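Local structure of purine nucleoside phosphorylase (Schistosoma mansoni, 5KO5) at residues 278-281 and 282-286; 48-52 and 53-57. The protein catalyses the reversible phosphorolysis of purine nucleosides, giving the free base and (deoxy)ribose 1-phosphate. All coordinates share one frame; numbering follows the deposited sequence.

Contact 1 of 2, residues 278-281 and 282-286; sequences KEII and TRLPL
Thr-282 N donates to Lys-278 O in a regular i to i+4 bond of helix 259-283. Arg-283 N donates to Glu-279 O and weakly to Ile-280 O, and the fraying begins there. Leu-284 N makes two weak bonds, to Ile-280 O at 2.9 Å and to Ile-281 O at 3.3 Å, and Leu-284 is the first residue to leave helical torsions. Thr-282 OG1 folds back on its own helix, giving its proton to Glu-279 O at 2.9 Å, because chi1 of 78° sets the hydroxyl between the backbone N and the carbonyl carbon. Glu-279 O is therefore gripped by two donors arriving from the same face of its plane. Glu-279 OE2 lies at the Arg-283 guanidinium edge, in its plane, and takes the NH1 proton on its anti lone pair, a salt bridge of 3.2 Å with the two planes 75° apart. The stronger partner of the guanidinium is Glu-182, whose OE1 forms a salt bridge with the same NH1. On the buried side Ile-280 CG2 lies 4.3 Å from Leu-284 CD2. Ile-280 and Arg-283 rest on Ile-179 of helix 170-182, while Ile-281 and Leu-284 touch Ile-29 of strand 29-32 and Arg-78 of strand 78-84.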
ATOM      1  N   LYS A 278     -24.793  24.855  -4.767  1.00 21.10           N
ATOM      2  CA  LYS A 278     -25.488  25.942  -4.082  1.00 22.03           C
ATOM      3  C   LYS A 278     -26.899  25.517  -3.690  1.00 20.81           C
ATOM      4  O   LYS A 278     -27.334  25.751  -2.558  1.00 22.43           O
ATOM      5  CB  LYS A 278     -25.500  27.199  -4.959  1.00 24.12           C
ATOM      6  CG  LYS A 278     -26.159  28.419  -4.337  1.00 27.83           C
ATOM      7  CD  LYS A 278     -26.055  29.616  -5.289  1.00 30.03           C
ATOM      8  CE  LYS A 278     -26.777  30.835  -4.756  1.00 40.25           C
ATOM      9  NZ  LYS A 278     -26.681  31.976  -5.714  1.00 45.55           N
ATOM     10  N   GLU A 279     -27.614  24.853  -4.602  1.00 20.72           N
ATOM     11  CA  GLU A 279     -28.968  24.407  -4.290  1.00 22.61           C
ATOM     12  C   GLU A 279     -28.964  23.298  -3.242  1.00 22.84           C
ATOM     13  O   GLU A 279     -29.835  23.266  -2.366  1.00 25.72           O
ATOM     14  CB  GLU A 279     -29.700  23.974  -5.562  1.00 26.12           C
ATOM     15  CG  GLU A 279     -31.146  23.524  -5.331  1.00 25.86           C
ATOM     16  CD  GLU A 279     -32.085  24.656  -4.949  1.00 36.15           C
ATOM     17  OE1 GLU A 279     -31.665  25.832  -4.972  1.00 36.86           O
ATOM     18  OE2 GLU A 279     -33.254  24.359  -4.621  1.00 45.24           O
ATOM     19  N   ILE A 280     -27.997  22.379  -3.309  1.00 20.63           N
ATOM     20  CA  ILE A 280     -27.872  21.366  -2.260  1.00 22.12           C
ATOM     21  C   ILE A 280     -27.730  22.037  -0.900  1.00 24.62           C
ATOM     22  O   ILE A 280     -28.413  21.678   0.066  1.00 25.40           O
ATOM     23  CB  ILE A 280     -26.705  20.408  -2.555  1.00 21.01           C
ATOM     24  CG1 ILE A 280     -27.022  19.528  -3.770  1.00 22.04           C
ATOM     25  CG2 ILE A 280     -26.402  19.543  -1.323  1.00 23.05           C
ATOM     26  CD1 ILE A 280     -25.813  18.775  -4.313  1.00 21.69           C
ATOM     27  N   ILE A 281     -26.859  23.048  -0.818  1.00 24.60           N
ATOM     28  CA  ILE A 281     -26.645  23.769   0.435  1.00 24.45           C
ATOM     29  C   ILE A 281     -27.945  24.396   0.937  1.00 25.03           C
ATOM     30  O   ILE A 281     -28.309  24.253   2.112  1.00 29.17           O
ATOM     31  CB  ILE A 281     -25.511  24.800   0.274  1.00 24.57           C
ATOM     32  CG1 ILE A 281     -24.172  24.083   0.091  1.00 25.71           C
ATOM     33  CG2 ILE A 281     -25.457  25.741   1.473  1.00 26.90           C
ATOM     34  CD1 ILE A 281     -23.030  24.991  -0.339  1.00 24.69           C
ATOM     35  N   THR A 282     -28.673  25.093   0.055  1.00 26.82           N
ATOM     36  CA  THR A 282     -29.924  25.726   0.478  1.00 31.48           C
ATOM     37  C   THR A 282     -30.958  24.703   0.927  1.00 30.57           C
ATOM     38  O   THR A 282     -31.819  25.016   1.760  1.00 33.69           O
ATOM     39  CB  THR A 282     -30.526  26.581  -0.641  1.00 36.34           C
ATOM     40  OG1 THR A 282     -31.187  25.735  -1.589  1.00 44.78           O
ATOM     41  CG2 THR A 282     -29.468  27.380  -1.345  1.00 29.51           C
ATOM     42  N   ARG A 283     -30.895  23.485   0.392  1.00 30.20           N
ATOM     43  CA  ARG A 283     -31.908  22.471   0.656  1.00 28.87           C
ATOM     44  C   ARG A 283     -31.547  21.532   1.803  1.00 29.22           C
ATOM     45  O   ARG A 283     -32.399  20.745   2.231  1.00 30.92           O
ATOM     46  CB  ARG A 283     -32.193  21.669  -0.619  1.00 27.77           C
ATOM     47  CG  ARG A 283     -32.772  22.509  -1.757  1.00 28.19           C
ATOM     48  CD  ARG A 283     -34.293  22.527  -1.729  1.00 32.40           C
ATOM     49  NE  ARG A 283     -34.847  21.218  -2.055  1.00 35.37           N
ATOM     50  CZ  ARG A 283     -35.073  20.792  -3.292  1.00 33.22           C
ATOM     51  NH1 ARG A 283     -34.794  21.576  -4.326  1.00 31.75           N
ATOM     52  NH2 ARG A 283     -35.576  19.585  -3.496  1.00 31.34           N
ATOM     53  N   LEU A 284     -30.318  21.597   2.307  1.00 28.68           N
ATOM     54  CA  LEU A 284     -29.913  20.743   3.412  1.00 35.03           C
ATOM     55  C   LEU A 284     -30.832  20.944   4.613  1.00 40.96           C
ATOM     56  O   LEU A 284     -31.315  22.058   4.852  1.00 42.50           O
ATOM     57  CB  LEU A 284     -28.478  21.068   3.819  1.00 35.45           C
ATOM     58  CG  LEU A 284     -27.479  20.517   2.815  1.00 30.69           C
ATOM     59  CD1 LEU A 284     -26.052  20.869   3.183  1.00 33.63           C
ATOM     60  CD2 LEU A 284     -27.666  19.023   2.705  1.00 36.19           C
ATOM     61  N   PRO A 285     -31.103  19.892   5.378  1.00 47.22           N
ATOM     62  CA  PRO A 285     -31.919  20.045   6.585  1.00 55.82           C
ATOM     63  C   PRO A 285     -31.235  20.947   7.604  1.00 59.82           C
ATOM     64  O   PRO A 285     -30.006  21.027   7.673  1.00 59.29           O
ATOM     65  CB  PRO A 285     -32.046  18.610   7.112  1.00 53.06           C
ATOM     66  CG  PRO A 285     -30.897  17.880   6.509  1.00 49.53           C
ATOM     67  CD  PRO A 285     -30.694  18.496   5.157  1.00 45.05           C
ATOM     68  N   LEU A 286     -32.057  21.640   8.398  1.00 60.99           N
ATOM     69  CA  LEU A 286     -31.527  22.511   9.438  1.00 63.71           C
ATOM     70  C   LEU A 286     -30.936  21.729  10.605  1.00 71.49           C
ATOM     71  O   LEU A 286     -30.181  22.302  11.399  1.00 80.60           O
ATOM     72  CB  LEU A 286     -32.615  23.460   9.943  1.00 58.00           C
ATOM     73  CG  LEU A 286     -33.229  24.420   8.922  1.00 54.84           C
ATOM     74  CD1 LEU A 286     -34.386  25.187   9.546  1.00 56.10           C
ATOM     75  CD2 LEU A 286     -32.181  25.377   8.375  1.00 57.13           C
TER
HETATM   76  O   HOH W   1     -30.100  24.212   4.407  1.00 38.72           O

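Contact 2 of 2, residues 48-52 and 53-57; sequences KVIPY and INIPN
Ile-50 and Ile-55 meet because both carry CG1 beside the backbone N, chi1 -52° and -55°, which leaves CG2 of Ile-50 directed at the CG1 branch of Ile-55. That methyl lies 3.5 Å from Ile-55 CG1 and 3.8 Å from Ile-55 CD1, the two side chains crossing at about a right angle. Ile-55 CG1 also passes 3.5 Å from Pro-51 O, so one branch rests on both a side chain and the backbone of Pro-51, the last residue of the strand. A second contact forms over the proline ring. The amide of Asn-54 crosses it obliquely, with ND2 3.4 Å from Pro-51 CD and almost as near to CG, a van der Waals contact of the amide nitrogen with ring carbons. Ile-53 CG2 approaches Pro-51 CB at 3.9 Å.

The backbone beneath these groups is a short 3-10 turn that ends strand 47-51. Asn-54 N donates to Pro-51 O at 2.9 Å and Ile-55 N to Tyr-52 O at 3.0 Å, two successive i to i+3 bonds. In each the donor stands well above the carbonyl plane. The turn redirects the chain from the sheet, where the strand pairs antiparallel with strand 69-75, toward helix 9-23. Buried Ile-55 touches Ala-15 of that helix and Leu-70 of strand 69-75, Ile-50 lies against Leu-72 of the same strand, and Asn-54 touches Tyr-18 of the helix. Tyr-52 is tied to other parts of the chain: OH bonds to Gly-85 O and the ring meets that of Phe-58, with planes at about 40°. Asn-54 and Ile-53 lie on the exposed side of the turn.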
ATOM      1  N   LYS A  48     -14.857  35.661   4.761  1.00 29.98           N
ATOM      2  CA  LYS A  48     -13.624  35.918   5.489  1.00 31.47           C
ATOM      3  C   LYS A  48     -12.600  34.910   4.998  1.00 26.83           C
ATOM      4  O   LYS A  48     -12.824  33.699   5.097  1.00 26.62           O
ATOM      5  CB  LYS A  48     -13.850  35.755   6.994  1.00 39.36           C
ATOM      6  CG  LYS A  48     -12.604  35.966   7.822  1.00 43.48           C
ATOM      7  CD  LYS A  48     -12.060  37.369   7.627  1.00 49.82           C
ATOM      8  CE  LYS A  48     -10.654  37.483   8.177  1.00 53.75           C
ATOM      9  NZ  LYS A  48     -10.089  38.852   8.019  1.00 57.48           N
ATOM     10  N   VAL A  49     -11.495  35.405   4.454  1.00 28.76           N
ATOM     11  CA  VAL A  49     -10.438  34.574   3.889  1.00 26.48           C
ATOM     12  C   VAL A  49      -9.309  34.491   4.907  1.00 25.97           C
ATOM     13  O   VAL A  49      -8.747  35.516   5.307  1.00 28.05           O
ATOM     14  CB  VAL A  49      -9.935  35.152   2.558  1.00 32.35           C
ATOM     15  CG1 VAL A  49      -8.879  34.245   1.956  1.00 31.17           C
ATOM     16  CG2 VAL A  49     -11.095  35.353   1.592  1.00 30.05           C
ATOM     17  N   ILE A  50      -8.968  33.273   5.321  1.00 24.48           N
ATOM     18  CA  ILE A  50      -7.929  33.065   6.325  1.00 27.38           C
ATOM     19  C   ILE A  50      -6.822  32.198   5.735  1.00 23.67           C
ATOM     20  O   ILE A  50      -7.018  30.985   5.570  1.00 22.78           O
ATOM     21  CB  ILE A  50      -8.512  32.409   7.586  1.00 25.03           C
ATOM     22  CG1 ILE A  50      -9.733  33.185   8.088  1.00 27.31           C
ATOM     23  CG2 ILE A  50      -7.452  32.314   8.667  1.00 25.93           C
ATOM     24  CD1 ILE A  50     -10.373  32.569   9.320  1.00 29.90           C
ATOM     25  N   PRO A  51      -5.649  32.755   5.426  1.00 24.84           N
ATOM     26  CA  PRO A  51      -4.561  31.923   4.889  1.00 23.67           C
ATOM     27  C   PRO A  51      -4.184  30.816   5.866  1.00 24.39           C
ATOM     28  O   PRO A  51      -4.091  31.042   7.076  1.00 23.60           O
ATOM     29  CB  PRO A  51      -3.412  32.925   4.704  1.00 25.01           C
ATOM     30  CG  PRO A  51      -4.089  34.261   4.562  1.00 31.87           C
ATOM     31  CD  PRO A  51      -5.297  34.190   5.452  1.00 28.66           C
ATOM     32  N   TYR A  52      -3.979  29.605   5.329  1.00 21.60           N
ATOM     33  CA  TYR A  52      -3.556  28.486   6.172  1.00 20.65           C
ATOM     34  C   TYR A  52      -2.339  28.875   6.999  1.00 22.87           C
ATOM     35  O   TYR A  52      -2.224  28.512   8.174  1.00 20.81           O
ATOM     36  CB  TYR A  52      -3.174  27.270   5.319  1.00 20.11           C
ATOM     37  CG  TYR A  52      -4.268  26.597   4.517  1.00 19.65           C
ATOM     38  CD1 TYR A  52      -5.613  26.780   4.814  1.00 19.76           C
ATOM     39  CD2 TYR A  52      -3.937  25.759   3.450  1.00 23.45           C
ATOM     40  CE1 TYR A  52      -6.601  26.146   4.061  1.00 19.10           C
ATOM     41  CE2 TYR A  52      -4.911  25.130   2.701  1.00 20.88           C
ATOM     42  CZ  TYR A  52      -6.240  25.334   3.005  1.00 24.08           C
ATOM     43  OH  TYR A  52      -7.205  24.711   2.248  1.00 23.95           O
ATOM     44  N   ILE A  53      -1.419  29.625   6.390  1.00 22.10           N
ATOM     45  CA  ILE A  53      -0.164  29.981   7.030  1.00 24.23           C
ATOM     46  C   ILE A  53      -0.381  30.811   8.290  1.00 23.97           C
ATOM     47  O   ILE A  53       0.488  30.838   9.167  1.00 26.05           O
ATOM     48  CB  ILE A  53       0.753  30.666   5.987  1.00 25.31           C
ATOM     49  CG1 ILE A  53       2.208  30.692   6.462  1.00 27.39           C
ATOM     50  CG2 ILE A  53       0.242  32.062   5.657  1.00 30.11           C
ATOM     51  CD1 ILE A  53       3.198  31.161   5.397  1.00 30.20           C
ATOM     52  N   ASN A  54      -1.533  31.475   8.415  1.00 23.51           N
ATOM     53  CA  ASN A  54      -1.855  32.267   9.597  1.00 24.59           C
ATOM     54  C   ASN A  54      -2.508  31.462  10.716  1.00 25.27           C
ATOM     55  O   ASN A  54      -2.608  31.974  11.837  1.00 26.03           O
ATOM     56  CB  ASN A  54      -2.785  33.441   9.236  1.00 26.98           C
ATOM     57  CG  ASN A  54      -2.122  34.469   8.340  1.00 32.00           C
ATOM     58  OD1 ASN A  54      -0.897  34.543   8.259  1.00 34.76           O
ATOM     59  ND2 ASN A  54      -2.937  35.276   7.664  1.00 34.39           N
ATOM     60  N   ILE A  55      -2.957  30.237  10.459  1.00 21.52           N
ATOM     61  CA  ILE A  55      -3.766  29.484  11.413  1.00 21.68           C
ATOM     62  C   ILE A  55      -2.833  28.613  12.248  1.00 23.51           C
ATOM     63  O   ILE A  55      -2.096  27.794  11.671  1.00 22.48           O
ATOM     64  CB  ILE A  55      -4.824  28.626  10.716  1.00 19.83           C
ATOM     65  CG1 ILE A  55      -5.703  29.488   9.799  1.00 20.38           C
ATOM     66  CG2 ILE A  55      -5.677  27.890  11.764  1.00 19.23           C
ATOM     67  CD1 ILE A  55      -6.607  28.640   8.921  1.00 20.10           C
ATOM     68  N   PRO A  56      -2.859  28.721  13.574  1.00 20.54           N
ATOM     69  CA  PRO A  56      -2.022  27.845  14.405  1.00 22.19           C
ATOM     70  C   PRO A  56      -2.267  26.377  14.097  1.00 20.25           C
ATOM     71  O   PRO A  56      -3.410  25.920  14.002  1.00 22.11           O
ATOM     72  CB  PRO A  56      -2.460  28.188  15.834  1.00 22.79           C
ATOM     73  CG  PRO A  56      -3.032  29.553  15.746  1.00 24.67           C
ATOM     74  CD  PRO A  56      -3.657  29.661  14.380  1.00 23.91           C
ATOM     75  N   ASN A  57      -1.177  25.643  13.897  1.00 20.62           N
ATOM     76  CA  ASN A  57      -1.138  24.202  13.703  1.00 19.44           C
ATOM     77  C   ASN A  57      -1.626  23.748  12.335  1.00 21.10           C
ATOM     78  O   ASN A  57      -1.688  22.537  12.113  1.00 19.85           O
ATOM     79  CB  ASN A  57      -1.886  23.404  14.786  1.00 20.36           C
ATOM     80  CG  ASN A  57      -1.372  23.709  16.165  1.00 21.80           C
ATOM     81  OD1 ASN A  57      -0.161  23.807  16.375  1.00 22.15           O
ATOM     82  ND2 ASN A  57      -2.282  23.899  17.112  1.00 21.84           N
TER

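How the contacts relate
Both contacts close a regular element, helix 259-283 at 278-286 and strand 47-51 at 48-57, and each turns one side to the protein interior and another outward. Their centres lie about 27 Å apart and their nearest atoms about 14 Å, with no touch, yet both reach strand 69-75: contact 1 through Val-75, contact 2 through Leu-70 and Leu-72. The helices they pack on differ, 170-182 for contact 1 and 9-23 for contact 2; contact 1 also lies on strands 29-32 and 78-84. Charge and a hydroxyl-to-backbone bond mark the outer side of contact 1, whereas contact 2 relies on isoleucine and proline packing over main-chain bonds. Neither set of residues belongs to the cytosine pocket.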